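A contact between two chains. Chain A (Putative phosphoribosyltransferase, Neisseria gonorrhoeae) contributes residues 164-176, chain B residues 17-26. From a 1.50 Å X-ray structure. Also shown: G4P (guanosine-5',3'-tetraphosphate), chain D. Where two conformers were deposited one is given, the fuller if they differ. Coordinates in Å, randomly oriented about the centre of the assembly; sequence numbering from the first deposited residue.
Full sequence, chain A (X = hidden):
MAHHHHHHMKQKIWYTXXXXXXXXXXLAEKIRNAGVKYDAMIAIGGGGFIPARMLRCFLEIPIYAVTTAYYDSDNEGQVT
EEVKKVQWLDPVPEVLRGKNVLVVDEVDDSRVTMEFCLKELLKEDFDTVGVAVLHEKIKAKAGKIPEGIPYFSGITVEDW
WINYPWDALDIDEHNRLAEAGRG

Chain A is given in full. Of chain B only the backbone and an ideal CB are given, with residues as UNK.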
# COMPACT_ATOMS: atom_id res chain seq x y z
N TYR A 164 -7.46 2.11 -13.24
CA TYR A 164 -6.42 1.33 -12.59
C TYR A 164 -6.86 -0.11 -12.39
O TYR A 164 -8.03 -0.38 -12.12
CB TYR A 164 -6.06 1.96 -11.24
CG TYR A 164 -5.33 3.26 -11.44
CD1 TYR A 164 -4.00 3.26 -11.85
CD2 TYR A 164 -5.97 4.49 -11.29
CE1 TYR A 164 -3.32 4.45 -12.07
CE2 TYR A 164 -5.30 5.68 -11.51
CZ TYR A 164 -3.98 5.65 -11.91
OH TYR A 164 -3.30 6.83 -12.15
N PRO A 165 -5.92 -1.05 -12.50
CA PRO A 165 -6.28 -2.46 -12.32
C PRO A 165 -6.76 -2.77 -10.91
O PRO A 165 -7.54 -3.71 -10.72
CB PRO A 165 -4.98 -3.20 -12.66
CG PRO A 165 -3.89 -2.21 -12.36
CD PRO A 165 -4.47 -0.86 -12.72
N TRP A 166 -6.33 -1.99 -9.92
CA TRP A 166 -6.76 -2.21 -8.55
C TRP A 166 -8.16 -1.68 -8.28
O TRP A 166 -8.62 -1.74 -7.13
CB TRP A 166 -5.75 -1.60 -7.58
CG TRP A 166 -5.29 -0.18 -7.86
CD1 TRP A 166 -5.97 0.98 -7.60
CD2 TRP A 166 -4.01 0.23 -8.39
NE1 TRP A 166 -5.20 2.07 -7.94
CE2 TRP A 166 -4.00 1.64 -8.43
CE3 TRP A 166 -2.88 -0.47 -8.84
CZ2 TRP A 166 -2.90 2.36 -8.88
CZ3 TRP A 166 -1.79 0.25 -9.29
CH2 TRP A 166 -1.81 1.66 -9.32
N ASP A 167 -8.85 -1.18 -9.31
CA ASP A 167 -10.27 -0.88 -9.25
C ASP A 167 -11.11 -1.82 -10.11
O ASP A 167 -12.31 -1.60 -10.27
CB ASP A 167 -10.54 0.56 -9.69
CG ASP A 167 -10.04 1.58 -8.69
OD1 ASP A 167 -10.20 1.35 -7.47
OD2 ASP A 167 -9.50 2.62 -9.14
N ALA A 168 -10.51 -2.88 -10.66
CA ALA A 168 -11.19 -3.77 -11.59
C ALA A 168 -11.93 -4.87 -10.83
O ALA A 168 -11.30 -5.77 -10.27
CB ALA A 168 -10.20 -4.38 -12.57
N LEU A 169 -13.26 -4.81 -10.84
CA LEU A 169 -14.03 -5.94 -10.33
C LEU A 169 -13.78 -7.19 -11.16
O LEU A 169 -13.76 -8.31 -10.62
CB LEU A 169 -15.53 -5.60 -10.31
CG LEU A 169 -15.94 -4.49 -9.34
CD1 LEU A 169 -17.43 -4.21 -9.49
CD2 LEU A 169 -15.61 -4.87 -7.91
N ASP A 170 -13.56 -7.03 -12.47
CA ASP A 170 -13.32 -8.12 -13.41
C ASP A 170 -11.98 -7.85 -14.09
O ASP A 170 -11.92 -7.10 -15.06
CB ASP A 170 -14.46 -8.22 -14.42
CG ASP A 170 -14.28 -9.34 -15.43
OD1 ASP A 170 -13.20 -9.98 -15.48
OD2 ASP A 170 -15.23 -9.60 -16.19
N ILE A 171 -10.91 -8.47 -13.58
CA ILE A 171 -9.57 -8.15 -14.10
C ILE A 171 -9.41 -8.62 -15.54
O ILE A 171 -8.63 -8.04 -16.31
CB ILE A 171 -8.49 -8.73 -13.17
CG1 ILE A 171 -7.10 -8.18 -13.51
CG2 ILE A 171 -8.49 -10.26 -13.22
CD1 ILE A 171 -6.94 -6.66 -13.30
N ASP A 172 -10.14 -9.67 -15.94
CA ASP A 172 -10.06 -10.11 -17.33
C ASP A 172 -10.65 -9.07 -18.27
O ASP A 172 -10.08 -8.79 -19.33
CB ASP A 172 -10.79 -11.45 -17.51
CG ASP A 172 -10.08 -12.59 -16.82
OD1 ASP A 172 -8.86 -12.76 -17.05
OD2 ASP A 172 -10.73 -13.30 -16.04
N GLU A 173 -11.80 -8.51 -17.92
CA GLU A 173 -12.39 -7.46 -18.75
C GLU A 173 -11.52 -6.21 -18.73
O GLU A 173 -11.35 -5.55 -19.77
CB GLU A 173 -13.81 -7.15 -18.29
CG GLU A 173 -14.50 -6.04 -19.08
CD GLU A 173 -14.80 -6.41 -20.53
OE1 GLU A 173 -14.53 -7.56 -20.96
OE2 GLU A 173 -15.32 -5.55 -21.26
N HIS A 174 -10.97 -5.88 -17.57
CA HIS A 174 -10.04 -4.76 -17.46
C HIS A 174 -8.86 -4.94 -18.41
O HIS A 174 -8.48 -4.00 -19.13
CB HIS A 174 -9.56 -4.62 -16.02
CG HIS A 174 -8.53 -3.55 -15.84
ND1 HIS A 174 -8.85 -2.26 -15.49
CD2 HIS A 174 -7.19 -3.58 -16.00
CE1 HIS A 174 -7.74 -1.54 -15.43
NE2 HIS A 174 -6.72 -2.32 -15.74
N ASN A 175 -8.26 -6.13 -18.42
CA ASN A 175 -7.11 -6.37 -19.28
C ASN A 175 -7.50 -6.31 -20.75
O ASN A 175 -6.72 -5.84 -21.58
CB ASN A 175 -6.47 -7.72 -18.96
CG ASN A 175 -5.72 -7.71 -17.64
OD1 ASN A 175 -5.31 -6.66 -17.13
ND2 ASN A 175 -5.52 -8.90 -17.08
N ARG A 176 -8.71 -6.77 -21.08
CA ARG A 176 -9.18 -6.68 -22.46
C ARG A 176 -9.24 -5.22 -22.91
O ARG A 176 -8.80 -4.89 -24.01
CB ARG A 176 -10.55 -7.34 -22.59
CG ARG A 176 -11.07 -7.39 -24.03
CD ARG A 176 -12.53 -7.84 -24.11
NE ARG A 176 -13.45 -6.85 -23.57
CZ ARG A 176 -13.88 -5.79 -24.25
NH1 ARG A 176 -13.48 -5.57 -25.49
NH2 ARG A 176 -14.72 -4.93 -23.68
N UNK B 17 0.63 -10.59 -10.76
CA UNK B 17 -0.27 -9.62 -10.15
C UNK B 17 -1.72 -10.05 -10.31
O UNK B 17 -2.50 -9.98 -9.36
CB UNK B 17 -0.06 -8.23 -10.76
N UNK B 18 -2.09 -10.51 -11.51
CA UNK B 18 -3.47 -10.91 -11.75
C UNK B 18 -3.85 -12.14 -10.94
O UNK B 18 -4.99 -12.23 -10.45
CB UNK B 18 -3.69 -11.18 -13.24
N UNK B 19 -2.94 -13.11 -10.81
CA UNK B 19 -3.18 -14.26 -9.93
C UNK B 19 -3.61 -13.79 -8.55
O UNK B 19 -4.56 -14.31 -7.96
CB UNK B 19 -1.93 -15.13 -9.82
N UNK B 20 -2.88 -12.81 -8.01
CA UNK B 20 -3.14 -12.35 -6.65
C UNK B 20 -4.44 -11.58 -6.59
O UNK B 20 -5.24 -11.75 -5.66
CB UNK B 20 -1.99 -11.48 -6.14
N UNK B 21 -4.70 -10.73 -7.59
CA UNK B 21 -5.97 -10.01 -7.68
C UNK B 21 -7.16 -10.97 -7.62
O UNK B 21 -8.14 -10.71 -6.91
CB UNK B 21 -6.02 -9.19 -8.97
N UNK B 22 -7.08 -12.10 -8.35
CA UNK B 22 -8.18 -13.06 -8.34
C UNK B 22 -8.37 -13.69 -6.96
O UNK B 22 -9.51 -13.93 -6.53
CB UNK B 22 -7.93 -14.15 -9.38
N UNK B 23 -7.27 -13.97 -6.26
CA UNK B 23 -7.39 -14.51 -4.90
C UNK B 23 -8.02 -13.47 -3.97
O UNK B 23 -8.86 -13.81 -3.13
CB UNK B 23 -6.02 -14.94 -4.37
N UNK B 24 -7.62 -12.20 -4.11
CA UNK B 24 -8.18 -11.15 -3.26
C UNK B 24 -9.69 -11.03 -3.47
O UNK B 24 -10.44 -10.84 -2.51
CB UNK B 24 -7.50 -9.81 -3.55
N UNK B 25 -10.15 -11.12 -4.72
CA UNK B 25 -11.59 -11.10 -4.97
C UNK B 25 -12.29 -12.23 -4.21
O UNK B 25 -13.33 -12.02 -3.58
CB UNK B 25 -11.87 -11.22 -6.47
N UNK B 26 -11.71 -13.43 -4.25
CA UNK B 26 -12.30 -14.56 -3.53
C UNK B 26 -12.21 -14.36 -2.02
O UNK B 26 -13.12 -14.76 -1.28
CB UNK B 26 -11.61 -15.86 -3.93
PB G4P D . -3.28 15.14 -6.85
O1B G4P D . -3.09 16.16 -5.84
O2B G4P D . -3.27 15.65 -8.31
O3B G4P D . -2.24 13.99 -6.68
O3A G4P D . -4.66 14.38 -6.63
PA G4P D . -6.16 14.91 -6.55
O1A G4P D . -6.41 15.62 -5.27
O2A G4P D . -6.47 15.72 -7.78
O5' G4P D . -6.96 13.52 -6.67
C5' G4P D . -8.29 13.35 -6.14
C4' G4P D . -8.73 11.94 -6.45
O4' G4P D . -8.99 11.81 -7.86
C3' G4P D . -7.71 10.86 -6.09
O3' G4P D . -8.33 9.93 -5.17
C2' G4P D . -7.38 10.16 -7.42
O2' G4P D . -7.20 8.75 -7.30
C1' G4P D . -8.61 10.51 -8.26
N9 G4P D . -8.30 10.56 -9.69
C8 G4P D . -7.87 11.65 -10.40
N7 G4P D . -7.66 11.38 -11.67
C5 G4P D . -7.97 10.04 -11.79
C6 G4P D . -7.96 9.17 -12.93
O6 G4P D . -7.65 9.45 -14.09
N1 G4P D . -8.37 7.89 -12.61
C2 G4P D . -8.74 7.47 -11.36
N2 G4P D . -9.13 6.19 -11.24
N3 G4P D . -8.76 8.26 -10.29
C4 G4P D . -8.37 9.52 -10.58
PC G4P D . -8.38 10.20 -3.61
O1C G4P D . -9.51 11.11 -3.26
O2C G4P D . -7.01 10.72 -3.25
O3C G4P D . -8.56 8.75 -2.96
PD G4P D . -7.64 7.45 -2.88
O1D G4P D . -6.26 7.89 -3.22
O2D G4P D . -7.78 6.95 -1.42
O3D G4P D . -8.25 6.47 -3.84

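Residues 17-26 of chain B form one helix, held by backbone bonds such as that from N of position 21 to O of position 17, 2.9 Å. Backbone angles are helical, which disfavours glycine; the N atoms of positions 21-26 are hydrogen-bond donors, which disfavours proline there.

Position 17 has nothing of the chain A stretch within 5.5 Å of its ideal CB. This contact sets no preference. It is Y17(B), whose OH is hydrogen-bonded elsewhere in the structure.

Position 18 points toward chain A. Its ideal CB lies 4.5 Å from I171(A) CG1 and 4.8 Å from N175(A) ND2. A short polar side chain that accepts from the amide would suit: Asp or Asn. The residue is D18(B), chi1 m. N175(A) ND2 donates to D18(B) OD2 at 2.8 Å. A water donates to both D18(B) OD1 and N175(A) OD1, its O atom 2.7 Å from each, so the two side chains are joined twice.

Positions 19 and 20 are free of this contact: 19 points away and 20 is out of reach. They are D19(B) and I20(B).

Position 21 points toward chain A, its ideal CB 4.8 Å from I171(A) CG1. Beyond lie the carbonyls of P165(A) and A168(A), whose O atoms are 6.0 and 6.4 Å from that CB. A donor long enough to reach them, with a flat or apolar flank, fits: His or Gln. It is H21(B), chi1 t. H21(B) NE2 donates to A168(A) O at 2.8 Å. I171(A) CG1 lies over one ring face, and I171(A) CB is 3.7 Å from H21(B) CD2.

Position 22 points sideways, its ideal CB 5.5 Å from I171(A) CG2. The carboxylate of D172(A) lies farther out, so a long basic side chain, Arg or Lys, is favoured. It is R22(B), one of two deposited conformers being given. R22(B) NH1 donates to D172(A) OD2 at 2.8 Å. R22(B) NH2 donates to D172(A) OD1 at a very short 2.4 Å, in a salt bridge. I171(A) CG2 lies over one face of the guanidinium.

Positions 23 and 24 are out of reach and unconstrained here. They are V23(B) and I24(B).

Position 25 points toward chain A, its ideal CB 5.4 Å from L169(A) O. That carbonyl asks for a donor; Lys, Arg or Gln could serve. It is K25(B), with all four chi angles t. The extended chain brings K25(B) NZ to L169(A) O at 3.0 Å, a hydrogen bond.

Position 26 is out of reach, so many residues would do. It is A26(B).

Chain B, residues 17-26: YDDIHRVIKA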
# COMPACT_ATOMS: atom_id res chain seq x y z
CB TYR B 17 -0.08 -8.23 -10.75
CG TYR B 17 1.12 -7.45 -10.26
CD1 TYR B 17 1.15 -6.93 -8.96
CD2 TYR B 17 2.19 -7.17 -11.10
CE1 TYR B 17 2.24 -6.20 -8.51
CE2 TYR B 17 3.28 -6.44 -10.65
CZ TYR B 17 3.30 -5.95 -9.36
OH TYR B 17 4.39 -5.22 -8.91
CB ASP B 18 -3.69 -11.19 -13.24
CG ASP B 18 -3.68 -9.92 -14.09
OD1 ASP B 18 -3.66 -8.81 -13.52
OD2 ASP B 18 -3.70 -10.04 -15.33
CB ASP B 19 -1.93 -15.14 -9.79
CG ASP B 19 -1.58 -15.93 -11.03
OD1 ASP B 19 -2.48 -16.28 -11.83
OD2 ASP B 19 -0.38 -16.24 -11.17
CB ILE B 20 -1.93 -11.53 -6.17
CG1 ILE B 20 -0.77 -12.51 -5.91
CG2 ILE B 20 -2.27 -10.66 -4.95
CD1 ILE B 20 0.58 -11.84 -5.68
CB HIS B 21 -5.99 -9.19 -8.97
CG HIS B 21 -7.18 -8.29 -9.12
ND1 HIS B 21 -7.12 -6.93 -8.90
CD2 HIS B 21 -8.45 -8.56 -9.49
CE1 HIS B 21 -8.31 -6.40 -9.12
NE2 HIS B 21 -9.14 -7.37 -9.48
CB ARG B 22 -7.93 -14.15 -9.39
CG ARG B 22 -7.84 -13.63 -10.82
CD ARG B 22 -7.42 -14.73 -11.80
NE ARG B 22 -7.01 -14.18 -13.09
CZ ARG B 22 -7.85 -13.93 -14.10
NH1 ARG B 22 -9.15 -14.18 -13.96
NH2 ARG B 22 -7.39 -13.43 -15.24
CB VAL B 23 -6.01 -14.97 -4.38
CG1 VAL B 23 -6.09 -15.36 -2.90
CG2 VAL B 23 -5.49 -16.14 -5.20
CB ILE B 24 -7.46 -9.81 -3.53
CG1 ILE B 24 -6.00 -9.87 -3.06
CG2 ILE B 24 -8.20 -8.67 -2.85
CD1 ILE B 24 -5.83 -9.92 -1.53
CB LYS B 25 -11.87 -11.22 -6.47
CG LYS B 25 -13.34 -11.18 -6.85
CD LYS B 25 -13.54 -11.15 -8.35
CE LYS B 25 -15.00 -11.00 -8.72
NZ LYS B 25 -15.20 -10.91 -10.20
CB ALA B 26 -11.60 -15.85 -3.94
O HOH W 1 -3.55 -6.56 -15.05
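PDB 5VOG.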